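Local atomic coordinates of LbaCas13a H328A (C2c2) (Lachnospiraceae bacterium NK4A179, PDB entry 5WLH), a protein that binds a precursor CRISPR RNA as its guide and, as a Cas13a effector, probably cleaves target RNA with HEPN nuclease domains. Residues Leu1245-Ile1249 with Arg1260-Ile1265; Ser134-Ala138 with Gln219-Asp224; Asp40-Tyr44 with Asn795-Val799. All blocks are in the same frame, centred on the assembly; numbering follows the deposited sequence.

Contact 1: residues Leu1245-Ile1249 with Arg1260-Ile1265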
loop_
_atom_site.group_PDB
_atom_site.type_symbol
_atom_site.label_atom_id
_atom_site.label_comp_id
_atom_site.label_asym_id
_atom_site.label_seq_id
_atom_site.Cartn_x
_atom_site.Cartn_y
_atom_site.Cartn_z
ATOM N N LEU A 1245 -9.123 10.248 -17.249
ATOM C CA LEU A 1245 -8.069 9.325 -16.830
ATOM C C LEU A 1245 -8.650 8.182 -15.996
ATOM O O LEU A 1245 -8.334 7.010 -16.216
ATOM C CB LEU A 1245 -7.003 10.092 -16.053
ATOM C CG LEU A 1245 -5.962 9.239 -15.318
ATOM C CD1 LEU A 1245 -5.156 8.422 -16.313
ATOM C CD2 LEU A 1245 -5.047 10.170 -14.486
ATOM N N ARG A 1246 -9.512 8.512 -15.033
ATOM C CA ARG A 1246 -10.157 7.490 -14.221
ATOM C C ARG A 1246 -10.880 6.481 -15.101
ATOM O O ARG A 1246 -10.746 5.262 -14.929
ATOM C CB ARG A 1246 -11.133 8.175 -13.256
ATOM C CG ARG A 1246 -11.837 7.248 -12.292
ATOM C CD ARG A 1246 -13.260 6.940 -12.702
ATOM N NE ARG A 1246 -13.792 5.835 -11.908
ATOM C CZ ARG A 1246 -14.341 5.981 -10.709
ATOM N NH1 ARG A 1246 -14.442 7.193 -10.165
ATOM N NH2 ARG A 1246 -14.786 4.918 -10.049
ATOM N N ASN A 1247 -11.650 6.982 -16.069
ATOM C CA ASN A 1247 -12.399 6.084 -16.938
ATOM C C ASN A 1247 -11.462 5.263 -17.798
ATOM O O ASN A 1247 -11.699 4.069 -18.018
ATOM C CB ASN A 1247 -13.362 6.876 -17.818
ATOM C CG ASN A 1247 -14.558 7.413 -17.052
ATOM O OD1 ASN A 1247 -14.904 6.927 -15.970
ATOM N ND2 ASN A 1247 -15.210 8.411 -17.625
ATOM N N TYR A 1248 -10.397 5.891 -18.306
ATOM C CA TYR A 1248 -9.438 5.170 -19.126
ATOM C C TYR A 1248 -8.917 3.953 -18.382
ATOM O O TYR A 1248 -8.887 2.843 -18.917
ATOM C CB TYR A 1248 -8.295 6.103 -19.512
ATOM C CG TYR A 1248 -7.315 5.508 -20.485
ATOM C CD1 TYR A 1248 -7.499 5.638 -21.851
ATOM C CD2 TYR A 1248 -6.204 4.807 -20.036
ATOM C CE1 TYR A 1248 -6.606 5.098 -22.738
ATOM C CE2 TYR A 1248 -5.312 4.256 -20.914
ATOM C CZ TYR A 1248 -5.517 4.403 -22.271
ATOM O OH TYR A 1248 -4.618 3.851 -23.160
ATOM N N ILE A 1249 -8.519 4.149 -17.125
ATOM C CA ILE A 1249 -7.997 3.049 -16.323
ATOM C C ILE A 1249 -9.096 2.031 -16.036
ATOM O O ILE A 1249 -8.956 0.831 -16.314
ATOM C CB ILE A 1249 -7.403 3.589 -15.012
ATOM C CG1 ILE A 1249 -6.187 4.477 -15.304
ATOM C CG2 ILE A 1249 -7.047 2.441 -14.083
ATOM C CD1 ILE A 1249 -5.859 5.392 -14.129
ATOM N N ARG A 1260 -1.318 5.011 -24.817
ATOM C CA ARG A 1260 -0.361 5.440 -23.815
ATOM C C ARG A 1260 0.194 4.210 -23.117
ATOM O O ARG A 1260 -0.352 3.110 -23.219
ATOM C CB ARG A 1260 -0.983 6.401 -22.797
ATOM C CG ARG A 1260 -2.232 5.880 -22.123
ATOM C CD ARG A 1260 -2.965 7.010 -21.413
ATOM N NE ARG A 1260 -3.988 7.614 -22.259
ATOM C CZ ARG A 1260 -4.861 8.524 -21.844
ATOM N NH1 ARG A 1260 -4.837 8.945 -20.588
ATOM N NH2 ARG A 1260 -5.758 9.014 -22.685
ATOM N N SER A 1261 1.292 4.415 -22.411
ATOM C CA SER A 1261 1.999 3.345 -21.732
ATOM C C SER A 1261 1.609 3.315 -20.267
ATOM O O SER A 1261 1.023 4.256 -19.739
ATOM C CB SER A 1261 3.500 3.554 -21.847
ATOM O OG SER A 1261 3.799 4.858 -21.394
ATOM N N PHE A 1262 1.954 2.208 -19.612
ATOM C CA PHE A 1262 1.871 2.166 -18.160
ATOM C C PHE A 1262 2.665 3.307 -17.538
ATOM O O PHE A 1262 2.192 3.976 -16.624
ATOM C CB PHE A 1262 2.345 0.801 -17.656
ATOM C CG PHE A 1262 1.235 -0.217 -17.594
ATOM C CD1 PHE A 1262 0.170 -0.039 -16.716
ATOM C CD2 PHE A 1262 1.236 -1.328 -18.422
ATOM C CE1 PHE A 1262 -0.867 -0.965 -16.643
ATOM C CE2 PHE A 1262 0.195 -2.267 -18.360
ATOM C CZ PHE A 1262 -0.853 -2.087 -17.466
ATOM N N LEU A 1263 3.886 3.555 -18.024
ATOM C CA LEU A 1263 4.649 4.677 -17.486
ATOM C C LEU A 1263 3.930 5.993 -17.703
ATOM O O LEU A 1263 3.981 6.883 -16.851
ATOM C CB LEU A 1263 6.037 4.741 -18.119
ATOM C CG LEU A 1263 7.045 3.793 -17.482
ATOM C CD1 LEU A 1263 8.318 3.870 -18.295
ATOM C CD2 LEU A 1263 7.334 4.173 -16.027
ATOM N N GLY A 1264 3.269 6.145 -18.851
ATOM C CA GLY A 1264 2.560 7.386 -19.111
ATOM C C GLY A 1264 1.349 7.558 -18.215
ATOM O O GLY A 1264 1.018 8.676 -17.813
ATOM N N ILE A 1265 0.660 6.460 -17.914
ATOM C CA ILE A 1265 -0.489 6.536 -17.017
ATOM C C ILE A 1265 -0.023 6.831 -15.601
ATOM O O ILE A 1265 -0.549 7.731 -14.935
ATOM C CB ILE A 1265 -1.309 5.242 -17.084
ATOM C CG1 ILE A 1265 -1.957 5.086 -18.463
ATOM C CG2 ILE A 1265 -2.420 5.253 -15.996
ATOM C CD1 ILE A 1265 -2.233 3.626 -18.847
#
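Tyr1248 and Arg1260 form the tight centre of this contact, a worked case of one aromatic ring offering a face to a cation and an edge to an aliphatic side chain. In the Arg1260 conformer described, one of two modelled, the guanidinium lies nearly flat on one face of the Tyr1248 ring, the planes 18° apart and Arg1260 CZ 3.9 Å from the ring centroid of Tyr1248. The overlap makes a cation-pi stack and is continued by a CH-pi contact, Arg1260 CD standing 4.0 Å from the same Tyr1248 centroid. A bend at chi3 (93°) turns the arginine chain so that it runs along the ring, and Arg1260 CG reaches the phenol end at 3.3 Å from Tyr1248 OH. That hydroxyl is hydrogen-bonded to Asp1259. At the ring edge Ile1265 CD1 meets Tyr1248 CE2 at 3.8 Å, near the ring plane.

Further into the core, Ile1265 CG2 packs 3.9 Å from Ile1249 CG1, and Leu1122 of helix 1106-1145 touches both isoleucines. The loose flank is on the Leu1245 side: Leu1245 CD1 is 4.2 Å from Ile1265 CG2 and 4.3 Å from Arg1260 NH1, which has a long, weak ion pair with Glu1268. Arg1260 is also the partly exposed member of the touching set. Behind it, Ser1261 N-caps helix 1262-1273 by accepting from Gly1264 N.

Residues from Arg1246 onward match the R-X4-H signature of HEPN nucleases, and Arg1246 turns instead to Glu1130, Glu1250 and Tyr1127. The chemistry thus implies that the face of helix 1239-1250 bearing Tyr1248 is held to Arg1260 and the first turn of helix 1262-1273 by stacking and apolar contact, while the presumed nuclease arginine is engaged on another side.

Contact 2: residues Ser134-Ala138 with Gln219-Asp224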
loop_
_atom_site.group_PDB
_atom_site.type_symbol
_atom_site.label_atom_id
_atom_site.label_comp_id
_atom_site.label_asym_id
_atom_site.label_seq_id
_atom_site.Cartn_x
_atom_site.Cartn_y
_atom_site.Cartn_z
ATOM N N SER A 134 22.419 34.194 29.576
ATOM C CA SER A 134 23.718 34.068 28.936
ATOM C C SER A 134 24.690 33.344 29.860
ATOM O O SER A 134 24.851 33.721 31.026
ATOM C CB SER A 134 24.262 35.452 28.573
ATOM O OG SER A 134 25.178 35.382 27.494
ATOM N N GLY A 135 25.321 32.300 29.349
ATOM C CA GLY A 135 26.456 31.731 30.040
ATOM C C GLY A 135 26.172 30.342 30.597
ATOM O O GLY A 135 25.022 29.946 30.839
ATOM N N SER A 136 27.262 29.602 30.797
ATOM C CA SER A 136 27.205 28.303 31.441
ATOM C C SER A 136 26.861 28.473 32.914
ATOM O O SER A 136 27.269 29.450 33.544
ATOM C CB SER A 136 28.544 27.578 31.322
ATOM O OG SER A 136 29.051 27.614 30.000
ATOM N N PRO A 137 26.109 27.541 33.482
ATOM C CA PRO A 137 25.818 27.608 34.914
ATOM C C PRO A 137 27.090 27.416 35.720
ATOM O O PRO A 137 28.081 26.860 35.245
ATOM C CB PRO A 137 24.840 26.453 35.142
ATOM C CG PRO A 137 25.012 25.557 33.981
ATOM C CD PRO A 137 25.461 26.391 32.832
ATOM N N ALA A 138 27.048 27.906 36.955
ATOM C CA ALA A 138 28.118 27.702 37.922
ATOM C C ALA A 138 27.740 26.556 38.851
ATOM O O ALA A 138 26.588 26.447 39.284
ATOM C CB ALA A 138 28.379 28.972 38.733
ATOM N N GLN A 219 32.779 26.008 25.127
ATOM C CA GLN A 219 32.106 25.592 26.353
ATOM C C GLN A 219 30.586 25.622 26.194
ATOM O O GLN A 219 29.898 24.642 26.497
ATOM C CB GLN A 219 32.534 26.483 27.518
ATOM C CG GLN A 219 31.934 26.038 28.836
ATOM C CD GLN A 219 32.549 24.740 29.311
ATOM O OE1 GLN A 219 33.775 24.630 29.428
ATOM N NE2 GLN A 219 31.713 23.732 29.540
ATOM N N ARG A 220 30.042 26.744 25.729
ATOM C CA ARG A 220 28.590 26.891 25.710
ATOM C C ARG A 220 27.961 26.178 24.518
ATOM O O ARG A 220 26.901 25.556 24.650
ATOM C CB ARG A 220 28.216 28.375 25.697
ATOM C CG ARG A 220 26.751 28.642 25.983
ATOM C CD ARG A 220 26.450 28.617 27.479
ATOM N NE ARG A 220 25.014 28.622 27.712
ATOM C CZ ARG A 220 24.322 27.595 28.199
ATOM N NH1 ARG A 220 24.939 26.461 28.518
ATOM N NH2 ARG A 220 23.008 27.701 28.367
ATOM N N ASP A 221 28.597 26.251 23.356
ATOM C CA ASP A 221 27.991 25.754 22.128
ATOM C C ASP A 221 28.210 24.266 21.916
ATOM O O ASP A 221 27.362 23.613 21.291
ATOM C CB ASP A 221 28.530 26.528 20.924
ATOM C CG ASP A 221 27.939 27.926 20.829
ATOM O OD1 ASP A 221 26.702 28.045 20.932
ATOM O OD2 ASP A 221 28.701 28.898 20.668
ATOM N N PHE A 222 29.310 23.704 22.420
ATOM C CA PHE A 222 29.527 22.270 22.295
ATOM C C PHE A 222 29.431 21.557 23.640
ATOM O O PHE A 222 28.534 20.733 23.839
ATOM C CB PHE A 222 30.874 21.946 21.640
ATOM C CG PHE A 222 31.125 20.467 21.531
ATOM C CD1 PHE A 222 30.330 19.683 20.706
ATOM C CD2 PHE A 222 32.121 19.854 22.276
ATOM C CE1 PHE A 222 30.542 18.309 20.604
ATOM C CE2 PHE A 222 32.322 18.489 22.187
ATOM C CZ PHE A 222 31.535 17.718 21.346
ATOM N N ILE A 223 30.330 21.862 24.579
ATOM C CA ILE A 223 30.456 21.016 25.766
ATOM C C ILE A 223 29.164 21.020 26.563
ATOM O O ILE A 223 28.645 19.960 26.941
ATOM C CB ILE A 223 31.638 21.475 26.634
ATOM C CG1 ILE A 223 32.949 21.306 25.872
ATOM C CG2 ILE A 223 31.643 20.682 27.931
ATOM C CD1 ILE A 223 34.181 21.765 26.669
ATOM N N ASP A 224 28.634 22.214 26.844
ATOM C CA ASP A 224 27.406 22.316 27.618
ATOM C C ASP A 224 26.268 21.598 26.917
ATOM O O ASP A 224 25.430 20.971 27.569
ATOM C CB ASP A 224 27.031 23.779 27.848
ATOM C CG ASP A 224 27.909 24.466 28.891
ATOM O OD1 ASP A 224 28.732 23.802 29.563
ATOM O OD2 ASP A 224 27.776 25.695 29.014
#
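Ser136 and Asp224 supply the one hydrogen bond that links loop and helix: Ser136 OG donates to Asp224 OD2 over a short 2.5 Å, on the syn side of the carboxylate.

The ionic part lies within the helix. Arg220 NH1 forms a salt bridge with the same Asp224 OD2 at 3.0 Å, close to its guanidinium plane but on the anti side and tilted out of the carboxylate plane, and also bonds Ser125. Asp224 OD1 accepts a hydrogen bond from the amide of Gln219, NE2 arriving at 3.0 Å from above the carboxylate plane, and another from Tyr121. The Gln219 amide is shared with Ile156 O.

Van der Waals contact fills the rest. Gly135 O sits over one guanidinium face, 3.4 Å from Arg220 NE but badly angled for a bond, and is instead bonded by Asn128. Ser136 OG rests 3.5 Å from Gln219 CG.

With alanine replacing Asp224, the Ser136 hydroxyl would probably lose its acceptor and Arg220 this countercharge, leaving the arginine bonds such as that to Ser125.

With four donors around one buried carboxylate, its charge is likely to be well stabilised, and through Ser136 it ties the 134-138 loop to helix 218-230, beside helix 115-130.

Contact 3: residues Asp40-Tyr44 with Asn795-Val799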
loop_
_atom_site.group_PDB
_atom_site.type_symbol
_atom_site.label_atom_id
_atom_site.label_comp_id
_atom_site.label_asym_id
_atom_site.label_seq_id
_atom_site.Cartn_x
_atom_site.Cartn_y
_atom_site.Cartn_z
ATOM N N ASP A 40 2.214 -4.389 24.999
ATOM C CA ASP A 40 1.476 -5.266 24.110
ATOM C C ASP A 40 2.341 -6.459 23.725
ATOM O O ASP A 40 3.493 -6.264 23.316
ATOM C CB ASP A 40 1.052 -4.495 22.864
ATOM C CG ASP A 40 0.114 -5.292 21.982
ATOM O OD1 ASP A 40 -0.915 -5.769 22.499
ATOM O OD2 ASP A 40 0.407 -5.449 20.775
ATOM N N PRO A 41 1.836 -7.696 23.841
ATOM C CA PRO A 41 0.534 -8.057 24.400
ATOM C C PRO A 41 0.539 -8.034 25.929
ATOM O O PRO A 41 1.551 -8.337 26.570
ATOM C CB PRO A 41 0.316 -9.478 23.881
ATOM C CG PRO A 41 1.691 -10.042 23.782
ATOM C CD PRO A 41 2.613 -8.892 23.449
ATOM N N SER A 42 -0.593 -7.664 26.512
ATOM C CA SER A 42 -0.729 -7.649 27.956
ATOM C C SER A 42 -2.179 -7.950 28.294
ATOM O O SER A 42 -3.022 -8.101 27.408
ATOM C CB SER A 42 -0.296 -6.306 28.540
ATOM O OG SER A 42 -0.156 -6.396 29.937
ATOM N N ARG A 43 -2.452 -8.076 29.584
ATOM C CA ARG A 43 -3.806 -8.291 30.068
ATOM C C ARG A 43 -4.380 -6.959 30.531
ATOM O O ARG A 43 -3.643 -6.045 30.907
ATOM C CB ARG A 43 -3.827 -9.318 31.208
ATOM C CG ARG A 43 -4.296 -10.710 30.777
ATOM C CD ARG A 43 -3.843 -11.826 31.726
ATOM N NE ARG A 43 -2.394 -12.009 31.737
ATOM C CZ ARG A 43 -1.759 -12.947 32.438
ATOM N NH1 ARG A 43 -2.449 -13.800 33.185
ATOM N NH2 ARG A 43 -0.435 -13.035 32.388
ATOM N N TYR A 44 -5.704 -6.834 30.462
ATOM C CA TYR A 44 -6.355 -5.661 31.023
ATOM C C TYR A 44 -5.987 -5.529 32.497
ATOM O O TYR A 44 -6.062 -6.504 33.251
ATOM C CB TYR A 44 -7.871 -5.793 30.865
ATOM C CG TYR A 44 -8.688 -4.730 31.532
ATOM C CD1 TYR A 44 -8.519 -3.395 31.213
ATOM C CD2 TYR A 44 -9.677 -5.069 32.454
ATOM C CE1 TYR A 44 -9.288 -2.414 31.809
ATOM C CE2 TYR A 44 -10.463 -4.104 33.044
ATOM C CZ TYR A 44 -10.264 -2.783 32.728
ATOM O OH TYR A 44 -11.032 -1.820 33.316
ATOM N N ASN A 795 5.554 -15.057 27.045
ATOM C CA ASN A 795 4.694 -13.924 27.376
ATOM C C ASN A 795 3.357 -14.027 26.650
ATOM O O ASN A 795 2.293 -13.840 27.252
ATOM C CB ASN A 795 5.404 -12.616 27.033
ATOM C CG ASN A 795 4.608 -11.400 27.451
ATOM O OD1 ASN A 795 4.592 -10.381 26.758
ATOM N ND2 ASN A 795 3.931 -11.502 28.592
ATOM N N ILE A 796 3.394 -14.351 25.354
ATOM C CA ILE A 796 2.168 -14.420 24.562
ATOM C C ILE A 796 1.208 -15.457 25.140
ATOM O O ILE A 796 0.025 -15.174 25.371
ATOM C CB ILE A 796 2.500 -14.713 23.088
ATOM C CG1 ILE A 796 3.076 -13.461 22.427
ATOM C CG2 ILE A 796 1.266 -15.199 22.344
ATOM C CD1 ILE A 796 3.784 -13.729 21.120
ATOM N N VAL A 797 1.701 -16.674 25.387
ATOM C CA VAL A 797 0.820 -17.715 25.912
ATOM C C VAL A 797 0.430 -17.419 27.355
ATOM O O VAL A 797 -0.654 -17.816 27.804
ATOM C CB VAL A 797 1.478 -19.098 25.777
ATOM C CG1 VAL A 797 1.683 -19.432 24.308
ATOM C CG2 VAL A 797 2.797 -19.140 26.529
ATOM N N GLN A 798 1.297 -16.728 28.102
ATOM C CA GLN A 798 0.923 -16.266 29.435
ATOM C C GLN A 798 -0.291 -15.350 29.365
ATOM O O GLN A 798 -1.244 -15.500 30.136
ATOM C CB GLN A 798 2.103 -15.546 30.095
ATOM C CG GLN A 798 2.802 -16.330 31.207
ATOM C CD GLN A 798 4.261 -15.915 31.396
ATOM O OE1 GLN A 798 4.600 -14.730 31.333
ATOM N NE2 GLN A 798 5.130 -16.897 31.628
ATOM N N VAL A 799 -0.280 -14.401 28.424
ATOM C CA VAL A 799 -1.364 -13.424 28.336
ATOM C C VAL A 799 -2.674 -14.107 27.965
ATOM O O VAL A 799 -3.740 -13.756 28.484
ATOM C CB VAL A 799 -0.989 -12.309 27.340
ATOM C CG1 VAL A 799 -2.155 -11.366 27.111
ATOM C CG2 VAL A 799 0.213 -11.547 27.860
#
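Val799 meets Pro41 and Ser42 with a methyl apiece because its chi1 of 174° sets CG1 anti to the backbone N and leaves CG2 beside that nitrogen. On the loop side, a cis peptide bond before Pro41 turns the proline ring toward the helix, and a chi3 of -66° bends Arg43 back over the helix terminus. The principle illustrated is that a loop without regular structure can cover the last turn of a helix without a directed bond between the two.

The two valine methyls lie side by side against one side of the loop backbone: Val799 CG1 lies 3.4 Å from Ser42 O, and Val799 CG2 lies 3.7 Å from Pro41 O. A turn earlier, the proline ring crosses Ile796 at a slant, Pro41 CG touching Ile796 CG1 at 3.9 Å. Ile796 is the buried side of this pair, since it also packs on Ile808, Leu811 and Ile812 of helix 805-813. Asn795 flanks the proline with its amide oxygen, OD1 standing 4.1 Å from Pro41 CD.

Arg43 closes the exposed end. Its guanidinium presents a face to the backbone, with Gln798 O 3.3 Å above the plane; the approach of Arg43 NH2 to Gln798 O, at 3.4 Å, has too poor an angle for a hydrogen bond. Arg43 CD lies 3.8 Å from Val799 O. Behind the loop, helix 915-941 holds the other side, Glu941 accepting from Ser42 N and Arg937 pairing with Asp40.

The interface therefore combines apolar contact at Pro41, Ile796 and Val799 with a positive group whose face lies over the carbonyl oxygen of Gln798 near the C-terminal end of helix 786-799. There the charge would probably be favoured by the helix dipole, an electrostatic attraction that needs no directed bond.

In the fold
The three contacts are separate sites in one large, mostly helical chain. Centres of contacts 1 and 2 are about 60 Å apart, those of 1 and 3 about 49 Å and those of 2 and 3 about 47 Å; even the nearest atoms of 2 and 3 leave about 34 Å. Contacts 1 and 3 lie on opposite sides of the chain's centre. In sequence, contact 3 spans 750 residues and contact 2 falls within that span, whereas contact 1 follows both. They stand at different removes from the bound RNA: the nearest atoms lie about 4 Å away for contact 2, 8 Å for contact 3 and 11 Å for contact 1, the one carrying the HEPN-type sequence.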